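Local coordinates for protein guanine nucleotide exchange factor SRM1 (Saccharomyces cerevisiae, PDB 3OF7) that promotes the exchange of GDP for GTP on the small GTPases GSP1 and GSP2, binds chromatin, and controls RNA metabolism and transport, at residues 240-243 / 244-247; 282-286 / 287-291; 337-341 / 342-346; 357-360 / 361-365. All coordinates share one frame; numbering follows the deposited sequence.

Contact 1 of 4, residues 240-243 / 244-247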
loop_
_atom_site.group_PDB
_atom_site.type_symbol
_atom_site.label_atom_id
_atom_site.label_comp_id
_atom_site.label_asym_id
_atom_site.label_seq_id
_atom_site.Cartn_x
_atom_site.Cartn_y
_atom_site.Cartn_z
ATOM N N VAL A 240 23.323 4.308 -6.055
ATOM C CA VAL A 240 24.175 3.506 -5.173
ATOM C C VAL A 240 24.970 2.508 -6.008
ATOM O O VAL A 240 24.408 1.566 -6.561
ATOM C CB VAL A 240 23.373 2.760 -4.072
ATOM C CG1 VAL A 240 24.317 2.117 -3.072
ATOM C CG2 VAL A 240 22.404 3.702 -3.350
ATOM N N MET A 241 26.279 2.729 -6.100
ATOM C CA MET A 241 27.167 1.835 -6.849
ATOM C C MET A 241 27.236 0.473 -6.164
ATOM O O MET A 241 27.156 0.391 -4.935
ATOM C CB MET A 241 28.574 2.452 -6.968
ATOM C CG MET A 241 28.672 3.630 -7.948
ATOM S SD MET A 241 30.353 4.338 -8.102
ATOM C CE MET A 241 31.318 3.016 -7.421
ATOM N N GLU A 242 27.392 -0.587 -6.961
ATOM C CA GLU A 242 27.376 -1.971 -6.469
ATOM C C GLU A 242 28.050 -2.206 -5.120
ATOM O O GLU A 242 27.433 -2.777 -4.213
ATOM C CB GLU A 242 27.953 -2.954 -7.517
ATOM C CG GLU A 242 28.032 -4.424 -7.054
ATOM C CD GLU A 242 26.666 -5.103 -6.909
ATOM O OE1 GLU A 242 25.644 -4.495 -7.293
ATOM O OE2 GLU A 242 26.616 -6.253 -6.415
ATOM N N ARG A 243 29.313 -1.799 -4.991
ATOM C CA ARG A 243 30.077 -2.151 -3.796
ATOM C C ARG A 243 29.668 -1.370 -2.545
ATOM O O ARG A 243 30.166 -1.659 -1.460
ATOM C CB ARG A 243 31.597 -2.049 -4.039
ATOM C CG ARG A 243 32.147 -0.639 -4.108
ATOM C CD ARG A 243 33.628 -0.706 -4.469
ATOM N NE ARG A 243 34.247 0.611 -4.555
ATOM C CZ ARG A 243 34.222 1.371 -5.642
ATOM N NH1 ARG A 243 33.585 0.951 -6.732
ATOM N NH2 ARG A 243 34.822 2.558 -5.635
ATOM N N PHE A 244 28.779 -0.388 -2.704
ATOM C CA PHE A 244 28.256 0.390 -1.570
ATOM C C PHE A 244 26.810 0.010 -1.185
ATOM O O PHE A 244 26.234 0.595 -0.265
ATOM C CB PHE A 244 28.365 1.899 -1.852
ATOM C CG PHE A 244 29.787 2.384 -2.053
ATOM C CD1 PHE A 244 30.645 2.535 -0.970
ATOM C CD2 PHE A 244 30.261 2.684 -3.329
ATOM C CE1 PHE A 244 31.966 2.979 -1.152
ATOM C CE2 PHE A 244 31.575 3.127 -3.523
ATOM C CZ PHE A 244 32.427 3.271 -2.432
ATOM N N ARG A 245 26.249 -0.988 -1.869
ATOM C CA ARG A 245 24.853 -1.403 -1.638
ATOM C C ARG A 245 24.594 -2.005 -0.256
ATOM O O ARG A 245 23.489 -1.884 0.269
ATOM C CB ARG A 245 24.375 -2.349 -2.742
ATOM C CG ARG A 245 24.193 -1.642 -4.078
ATOM C CD ARG A 245 23.874 -2.622 -5.183
ATOM N NE ARG A 245 22.519 -3.149 -5.087
ATOM C CZ ARG A 245 22.140 -4.333 -5.571
ATOM N NH1 ARG A 245 23.021 -5.129 -6.173
ATOM N NH2 ARG A 245 20.877 -4.728 -5.441
ATOM N N LEU A 246 25.591 -2.651 0.333
ATOM C CA LEU A 246 25.430 -3.164 1.686
ATOM C C LEU A 246 25.991 -2.202 2.736
ATOM O O LEU A 246 25.410 -2.053 3.816
ATOM C CB LEU A 246 26.037 -4.564 1.840
ATOM C CG LEU A 246 25.300 -5.721 1.151
ATOM C CD1 LEU A 246 26.055 -7.039 1.328
ATOM C CD2 LEU A 246 23.868 -5.861 1.657
ATOM N N LYS A 247 27.108 -1.548 2.412
ATOM C CA LYS A 247 27.705 -0.549 3.308
ATOM C C LYS A 247 26.701 0.537 3.689
ATOM O O LYS A 247 26.747 1.065 4.804
ATOM C CB LYS A 247 28.952 0.080 2.676
ATOM C CG LYS A 247 30.190 -0.823 2.687
ATOM C CD LYS A 247 31.314 -0.220 1.814
ATOM C CE LYS A 247 32.473 -1.206 1.631
ATOM N NZ LYS A 247 33.486 -0.713 0.644
HETATM O O HOH W 1 28.555 -2.749 0.323
#
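A tight bend in the surface loop between strands 225-229 and 252-253, in the fourth RCC1 repeat, is closed by two successive i+3 to i backbone bonds. It illustrates how a loop can be ordered by bonds to the residue three places on. Phe244 N reaches Met241 O at 2.9 Å, and Arg245 N reaches Glu242 O at 3.2 Å. The second pair is also joined through its side chains, in a salt bridge of 2.9 Å between Arg245 NH1 and Glu242 OE1. The nitrogen meets the oxygen on its syn side and nearly in the guanidinium plane, although the two flat groups are turned 53° apart. Glu242 starts out away from residues 244-247, and the bend at its second torsion (chi2 70°) swings the carboxylate back to the arginine. Asn230 OD1 takes Arg245 NH2, so both terminal nitrogens are engaged.

Phe244 is bordered on two sides. Arg243 CG sits over one ring face in a CH-pi contact, 4.1 Å from the centroid, and the extended chain carries the guanidinium along the ring, with Phe244 CE2 over one of its faces and the planes 46° apart. At the ring edge Met241 CE approaches Phe244 CE2 at 3.9 Å. Val240 contributes CG1, which packs 3.8 Å from Arg245 CA. Further along, a water donates to Arg243 O at 2.6 Å and accepts from Lys247 N, bridging the backbone from a residue to the fourth one after it. The arrangement belongs to the excursion between the third and fourth strands of a propeller blade, held by i+3 to i backbone bonds and an acid-base pair at the same spacing.

Contact 2 of 4, residues 282-286 / 287-291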
loop_
_atom_site.group_PDB
_atom_site.type_symbol
_atom_site.label_atom_id
_atom_site.label_comp_id
_atom_site.label_asym_id
_atom_site.label_seq_id
_atom_site.Cartn_x
_atom_site.Cartn_y
_atom_site.Cartn_z
ATOM N N GLY A 282 12.090 7.666 -9.103
ATOM C CA GLY A 282 12.235 6.220 -9.225
ATOM C C GLY A 282 11.789 5.716 -10.584
ATOM O O GLY A 282 11.896 6.427 -11.594
ATOM N N LEU A 283 11.285 4.490 -10.610
ATOM C CA LEU A 283 10.995 3.809 -11.867
ATOM C C LEU A 283 9.877 4.508 -12.636
ATOM O O LEU A 283 8.840 4.842 -12.059
ATOM C CB LEU A 283 10.631 2.345 -11.596
ATOM C CG LEU A 283 10.335 1.467 -12.818
ATOM C CD1 LEU A 283 11.606 1.238 -13.671
ATOM C CD2 LEU A 283 9.691 0.157 -12.389
ATOM N N ASN A 284 10.094 4.748 -13.928
ATOM C CA ASN A 284 9.143 5.538 -14.715
ATOM C C ASN A 284 8.933 5.093 -16.164
ATOM O O ASN A 284 8.593 5.916 -17.023
ATOM C CB ASN A 284 9.519 7.028 -14.666
ATOM C CG ASN A 284 8.372 7.939 -15.080
ATOM O OD1 ASN A 284 7.212 7.657 -14.797
ATOM N ND2 ASN A 284 8.698 9.045 -15.746
ATOM N N GLN A 285 9.097 3.801 -16.447
ATOM C CA GLN A 285 9.030 3.360 -17.846
ATOM C C GLN A 285 7.607 3.364 -18.414
ATOM O O GLN A 285 7.434 3.318 -19.640
ATOM C CB GLN A 285 9.769 2.022 -18.089
ATOM C CG GLN A 285 8.959 0.736 -17.867
ATOM C CD GLN A 285 8.851 0.320 -16.405
ATOM O OE1 GLN A 285 9.104 -0.840 -16.054
ATOM N NE2 GLN A 285 8.453 1.248 -15.553
ATOM N N PHE A 286 6.601 3.428 -17.533
ATOM C CA PHE A 286 5.211 3.589 -17.977
ATOM C C PHE A 286 4.613 4.955 -17.621
ATOM O O PHE A 286 3.404 5.168 -17.756
ATOM C CB PHE A 286 4.326 2.462 -17.424
ATOM C CG PHE A 286 4.614 1.118 -18.019
ATOM C CD1 PHE A 286 4.044 0.745 -19.234
ATOM C CD2 PHE A 286 5.461 0.225 -17.366
ATOM C CE1 PHE A 286 4.312 -0.514 -19.796
ATOM C CE2 PHE A 286 5.738 -1.032 -17.908
ATOM C CZ PHE A 286 5.164 -1.402 -19.132
ATOM N N GLY A 287 5.456 5.883 -17.180
ATOM C CA GLY A 287 4.985 7.221 -16.805
ATOM C C GLY A 287 4.220 7.212 -15.490
ATOM O O GLY A 287 3.446 8.133 -15.209
ATOM N N GLN A 288 4.453 6.183 -14.673
ATOM C CA GLN A 288 3.786 6.063 -13.368
ATOM C C GLN A 288 4.150 7.212 -12.406
ATOM O O GLN A 288 3.410 7.490 -11.462
ATOM C CB GLN A 288 4.046 4.694 -12.721
ATOM C CG GLN A 288 5.514 4.337 -12.464
ATOM C CD GLN A 288 6.147 3.509 -13.578
ATOM O OE1 GLN A 288 6.098 3.877 -14.748
ATOM N NE2 GLN A 288 6.774 2.393 -13.204
ATOM N N CYS A 289 5.279 7.878 -12.650
ATOM C CA CYS A 289 5.673 9.042 -11.844
ATOM C C CYS A 289 4.844 10.288 -12.176
ATOM O O CYS A 289 4.811 11.239 -11.388
ATOM C CB CYS A 289 7.169 9.335 -11.983
ATOM S SG CYS A 289 8.242 8.153 -11.139
ATOM N N GLY A 290 4.183 10.274 -13.337
ATOM C CA GLY A 290 3.276 11.346 -13.759
ATOM C C GLY A 290 3.942 12.690 -14.045
ATOM O O GLY A 290 3.314 13.743 -13.890
ATOM N N VAL A 291 5.201 12.659 -14.474
ATOM C CA VAL A 291 5.984 13.894 -14.602
ATOM C C VAL A 291 6.193 14.381 -16.041
ATOM O O VAL A 291 6.549 15.539 -16.257
ATOM C CB VAL A 291 7.363 13.777 -13.904
ATOM C CG1 VAL A 291 7.192 13.743 -12.390
ATOM C CG2 VAL A 291 8.134 12.556 -14.410
#
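Asn284 and Cys289 meet where two type I beta turns, Asn284 to Gly287 and Gly287 to Gly290, follow each other in the loop after strand 278-281, and buried side-chain amides serve the backbone. Asn284 OD1 accepts from Cys289 N at 2.9 Å, with the donor tilted above the carbonyl plane. Its main-chain oxygen closes the first turn, Asn284 O taking Gly287 N at 3.1 Å; the second is closed by Gly290 N on Gly287 O at 2.9 Å. Gln288 works in the reverse direction along the chain. With CG between the backbone N and the carbonyl carbon (chi1 59°) and a bend at chi2, it folds back until Gln288 OE1 meets Phe286 N at 2.9 Å, the donor lying in the carbonyl plane. On the same amide, Gln288 NE2 rests 3.7 Å from Leu283 CG. A leucine at Gln288 brings no acceptor, and Phe286 N would probably be left without this partner inside the first turn. Outside the loop, Ser325 OG bonds Gln288 O and Ser280 OG bonds Cys289 O. Pairing is thus shared between the loop and its surroundings, and the side-chain oxygens of one asparagine and one glutamine accept main-chain N-H groups and help to fix the two turns.

Contact 3 of 4, residues 337-341 / 342-346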
loop_
_atom_site.group_PDB
_atom_site.type_symbol
_atom_site.label_atom_id
_atom_site.label_comp_id
_atom_site.label_asym_id
_atom_site.label_seq_id
_atom_site.Cartn_x
_atom_site.Cartn_y
_atom_site.Cartn_z
ATOM N N CYS A 337 -2.256 7.582 -13.421
ATOM C CA CYS A 337 -1.247 7.590 -14.477
ATOM C C CYS A 337 -0.436 6.301 -14.455
ATOM O O CYS A 337 -0.368 5.614 -13.430
ATOM C CB CYS A 337 -0.317 8.798 -14.356
ATOM S SG CYS A 337 0.511 8.977 -12.777
ATOM N N GLY A 338 0.186 5.996 -15.592
ATOM C CA GLY A 338 0.972 4.782 -15.748
ATOM C C GLY A 338 0.383 3.802 -16.740
ATOM O O GLY A 338 -0.268 4.182 -17.730
ATOM N N ARG A 339 0.589 2.525 -16.444
ATOM C CA ARG A 339 0.338 1.439 -17.381
ATOM C C ARG A 339 -1.139 1.178 -17.707
ATOM O O ARG A 339 -2.016 1.294 -16.844
ATOM C CB ARG A 339 0.995 0.171 -16.842
ATOM C CG ARG A 339 1.092 -0.941 -17.851
ATOM C CD ARG A 339 2.059 -1.993 -17.348
ATOM N NE ARG A 339 2.198 -3.051 -18.340
ATOM C CZ ARG A 339 2.895 -4.168 -18.166
ATOM N NH1 ARG A 339 3.536 -4.400 -17.021
ATOM N NH2 ARG A 339 2.956 -5.050 -19.155
ATOM N N LEU A 340 -1.380 0.797 -18.961
ATOM C CA LEU A 340 -2.715 0.552 -19.503
ATOM C C LEU A 340 -2.926 -0.902 -19.956
ATOM O O LEU A 340 -4.071 -1.326 -20.197
ATOM C CB LEU A 340 -2.935 1.523 -20.679
ATOM C CG LEU A 340 -4.294 1.852 -21.295
ATOM C CD1 LEU A 340 -5.274 2.357 -20.253
ATOM C CD2 LEU A 340 -4.074 2.908 -22.379
ATOM N N ASP A 341 -1.832 -1.669 -20.066
ATOM C CA ASP A 341 -1.879 -3.046 -20.597
ATOM C C ASP A 341 -2.859 -3.944 -19.853
ATOM O O ASP A 341 -3.521 -4.796 -20.460
ATOM C CB ASP A 341 -0.485 -3.705 -20.581
ATOM C CG ASP A 341 0.529 -2.970 -21.437
ATOM O OD1 ASP A 341 0.193 -2.582 -22.578
ATOM O OD2 ASP A 341 1.675 -2.776 -20.972
ATOM N N MET A 342 -2.943 -3.769 -18.534
ATOM C CA MET A 342 -3.871 -4.558 -17.717
ATOM C C MET A 342 -4.936 -3.653 -17.100
ATOM O O MET A 342 -5.479 -3.952 -16.034
ATOM C CB MET A 342 -3.118 -5.345 -16.632
ATOM C CG MET A 342 -2.203 -6.456 -17.188
ATOM S SD MET A 342 -1.033 -7.196 -16.011
ATOM C CE MET A 342 0.489 -6.360 -16.455
ATOM N N PHE A 343 -5.221 -2.548 -17.793
ATOM C CA PHE A 343 -6.221 -1.569 -17.368
ATOM C C PHE A 343 -5.919 -0.969 -15.995
ATOM O O PHE A 343 -6.843 -0.553 -15.284
ATOM C CB PHE A 343 -7.632 -2.179 -17.361
ATOM C CG PHE A 343 -8.163 -2.563 -18.731
ATOM C CD1 PHE A 343 -7.807 -1.843 -19.876
ATOM C CD2 PHE A 343 -9.063 -3.618 -18.853
ATOM C CE1 PHE A 343 -8.320 -2.194 -21.145
ATOM C CE2 PHE A 343 -9.594 -3.977 -20.113
ATOM C CZ PHE A 343 -9.211 -3.253 -21.258
ATOM N N GLU A 344 -4.635 -0.918 -15.624
ATOM C CA GLU A 344 -4.239 -0.473 -14.285
ATOM C C GLU A 344 -4.778 0.912 -13.965
ATOM O O GLU A 344 -5.240 1.151 -12.848
ATOM C CB GLU A 344 -2.711 -0.512 -14.096
ATOM C CG GLU A 344 -2.100 -1.913 -14.152
ATOM C CD GLU A 344 -1.594 -2.316 -15.541
ATOM O OE1 GLU A 344 -2.208 -1.926 -16.567
ATOM O OE2 GLU A 344 -0.579 -3.053 -15.599
ATOM N N VAL A 345 -4.734 1.813 -14.951
ATOM C CA VAL A 345 -5.140 3.210 -14.733
ATOM C C VAL A 345 -6.667 3.430 -14.696
ATOM O O VAL A 345 -7.126 4.487 -14.252
ATOM C CB VAL A 345 -4.455 4.191 -15.725
ATOM C CG1 VAL A 345 -2.954 4.232 -15.444
ATOM C CG2 VAL A 345 -4.724 3.779 -17.171
ATOM N N GLY A 346 -7.435 2.441 -15.153
ATOM C CA GLY A 346 -8.896 2.456 -15.013
ATOM C C GLY A 346 -9.605 3.505 -15.853
ATOM O O GLY A 346 -10.656 4.017 -15.449
#
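Arg339 and Met342 cross obliquely at the first of two type I beta turns, Leu340 to Phe343 and Phe343 to Gly346, in the sixth RCC1 repeat of this beta-propeller, just past the corner the chain turns at Gly338. Met342 CE lies over the centre of one guanidinium face, 3.7 Å from Arg339 CZ. The plane of the same group is used differently. Asp341 sits at its edge, with Arg339 NE donating to Asp341 OD2 at 2.7 Å on the anti lone pair of that oxygen; Arg339 NH2 adds a weaker bond to it. Glu344 approaches obliquely, its OE2 lying 3.9 Å from Arg339 NE and well out of the guanidinium plane. That long salt bridge therefore acts through charge alone, and the polar partner of Glu344 OE2 is His387 ND1.

Glu344 is bent at its second torsion (chi2 94°), which turns the other oxygen inward: Glu344 OE1 accepts Met342 N at 2.8 Å from above the carboxylate plane. One acid thus joins the charge network and braces the first turn, whose own bond runs from Phe343 N to Leu340 O at 2.9 Å. Asp341 is likewise shared, since its OD1 holds Arg365 NE. Elsewhere in the contact, Leu340 and Val345 cross at about a right angle, and their methyls press together more closely than usual, Leu340 CD1 standing 3.4 Å from Val345 CG2.

Contact 4 of 4, residues 357-360 / 361-365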
loop_
_atom_site.group_PDB
_atom_site.type_symbol
_atom_site.label_atom_id
_atom_site.label_comp_id
_atom_site.label_asym_id
_atom_site.label_seq_id
_atom_site.Cartn_x
_atom_site.Cartn_y
_atom_site.Cartn_z
ATOM N N TYR A 357 0.286 7.237 -24.398
ATOM C CA TYR A 357 1.430 6.692 -25.114
ATOM C C TYR A 357 1.035 5.437 -25.883
ATOM O O TYR A 357 0.479 4.492 -25.307
ATOM C CB TYR A 357 2.601 6.388 -24.170
ATOM C CG TYR A 357 3.655 5.481 -24.791
ATOM C CD1 TYR A 357 4.586 5.978 -25.704
ATOM C CD2 TYR A 357 3.695 4.121 -24.485
ATOM C CE1 TYR A 357 5.543 5.145 -26.287
ATOM C CE2 TYR A 357 4.649 3.278 -25.056
ATOM C CZ TYR A 357 5.567 3.798 -25.955
ATOM O OH TYR A 357 6.505 2.956 -26.515
ATOM N N LYS A 358 1.325 5.451 -27.184
ATOM C CA LYS A 358 1.142 4.301 -28.063
ATOM C C LYS A 358 2.516 3.851 -28.550
ATOM O O LYS A 358 3.360 4.684 -28.878
ATOM C CB LYS A 358 0.253 4.655 -29.261
ATOM C CG LYS A 358 -1.218 4.870 -28.932
ATOM C CD LYS A 358 -2.022 5.240 -30.183
ATOM C CE LYS A 358 -3.336 5.903 -29.806
ATOM N NZ LYS A 358 -4.226 6.182 -30.982
ATOM N N ASP A 359 2.741 2.540 -28.587
ATOM C CA ASP A 359 4.031 2.007 -29.027
ATOM C C ASP A 359 4.148 2.011 -30.557
ATOM O O ASP A 359 3.242 2.474 -31.258
ATOM C CB ASP A 359 4.300 0.612 -28.436
ATOM C CG ASP A 359 3.347 -0.452 -28.940
ATOM O OD1 ASP A 359 2.668 -0.265 -29.973
ATOM O OD2 ASP A 359 3.287 -1.520 -28.294
ATOM N N VAL A 360 5.263 1.482 -31.063
ATOM C CA VAL A 360 5.536 1.473 -32.501
ATOM C C VAL A 360 4.462 0.712 -33.287
ATOM O O VAL A 360 4.248 0.973 -34.472
ATOM C CB VAL A 360 6.974 0.931 -32.806
ATOM C CG1 VAL A 360 7.086 -0.547 -32.482
ATOM C CG2 VAL A 360 7.374 1.214 -34.259
ATOM N N HIS A 361 3.766 -0.208 -32.622
ATOM C CA HIS A 361 2.695 -0.969 -33.269
ATOM C C HIS A 361 1.329 -0.268 -33.198
ATOM O O HIS A 361 0.331 -0.794 -33.700
ATOM C CB HIS A 361 2.603 -2.377 -32.665
ATOM C CG HIS A 361 3.900 -3.125 -32.676
ATOM N ND1 HIS A 361 4.653 -3.328 -31.539
ATOM C CD2 HIS A 361 4.580 -3.719 -33.687
ATOM C CE1 HIS A 361 5.738 -4.017 -31.847
ATOM N NE2 HIS A 361 5.716 -4.270 -33.143
ATOM N N GLY A 362 1.288 0.910 -32.579
ATOM C CA GLY A 362 0.032 1.646 -32.390
ATOM C C GLY A 362 -0.833 1.180 -31.223
ATOM O O GLY A 362 -2.017 1.540 -31.146
ATOM N N LYS A 363 -0.261 0.385 -30.311
ATOM C CA LYS A 363 -1.005 -0.067 -29.125
ATOM C C LYS A 363 -0.792 0.907 -27.962
ATOM O O LYS A 363 0.348 1.252 -27.631
ATOM C CB LYS A 363 -0.594 -1.491 -28.712
ATOM C CG LYS A 363 -1.431 -2.107 -27.577
ATOM C CD LYS A 363 -1.136 -3.607 -27.349
ATOM C CE LYS A 363 0.193 -3.832 -26.616
ATOM N NZ LYS A 363 0.371 -5.233 -26.097
ATOM N N ALA A 364 -1.895 1.335 -27.350
ATOM C CA ALA A 364 -1.858 2.247 -26.216
ATOM C C ALA A 364 -1.350 1.490 -24.989
ATOM O O ALA A 364 -1.982 0.527 -24.557
ATOM C CB ALA A 364 -3.253 2.817 -25.963
ATOM N N ARG A 365 -0.203 1.912 -24.452
ATOM C CA ARG A 365 0.455 1.189 -23.350
ATOM C C ARG A 365 0.416 1.939 -22.026
ATOM O O ARG A 365 0.559 1.320 -20.968
ATOM C CB ARG A 365 1.931 0.901 -23.671
ATOM C CG ARG A 365 2.227 0.187 -24.994
ATOM C CD ARG A 365 2.016 -1.331 -24.970
ATOM N NE ARG A 365 2.460 -2.011 -23.743
ATOM C CZ ARG A 365 3.670 -2.523 -23.515
ATOM N NH1 ARG A 365 4.641 -2.436 -24.415
ATOM N NH2 ARG A 365 3.920 -3.122 -22.357
HETATM O O HOH W 2 5.445 -2.449 -26.936
#
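A beta hairpin at the surface of the sixth RCC1 repeat brings Lys358 opposite Ala364 as an antiparallel, non-hydrogen-bonded pair, with strand 357-358 running against the start of strand 364-368. The bonds flanking that pair are Arg365 N to Tyr357 O at 2.8 Å and Asp359 N to Lys363 O at 2.9 Å. At the tip Gly362 N returns to Asp359 O at 2.8 Å. This is a type I turn with a G1 bulge, in which the glycine supplies the positive phi (81°). Asp359 also works from its side chain: CG lies between the backbone N and the carbonyl carbon (chi1 66°), and OD1 takes Lys363 N at 3.0 Å from above the carboxylate plane, plus a weak bond from His361 N. An alanine in place of Asp359 has no carboxylate, so Lys363 N and His361 N would probably be left without this acceptor and the water at OD2 without its mate. That water bridges weakly to Arg365 NH1, while Arg365 NE is taken by Asp341. Tyr357 lies beside Arg365, whose CB meets the ring edge at Tyr357 CD2, 3.8 Å away. Val360 CG1 stands over the centre of the His361 ring, a CH-pi contact of 3.8 Å to the centroid.

The four contacts follow in series along three successive RCC1 repeats: contact 1 in the fourth, contact 2 in the fifth, contacts 3 and 4 in the sixth. Contact 1 stands apart, its centre about 24 to 37 Å from those of the others and without touching them. Contacts 2, 3 and 4 cluster, their centres about 12 to 16 Å apart. Contacts 2 and 3 each follow the third strand of a four-stranded antiparallel sheet, a propeller blade, and meet where Phe286 packs on Arg339. A salt bridge links the hairpin of contact 4 to contact 3, and Phe286 reaches Arg365 too. The loops of these two neighbouring blades thus touch one another.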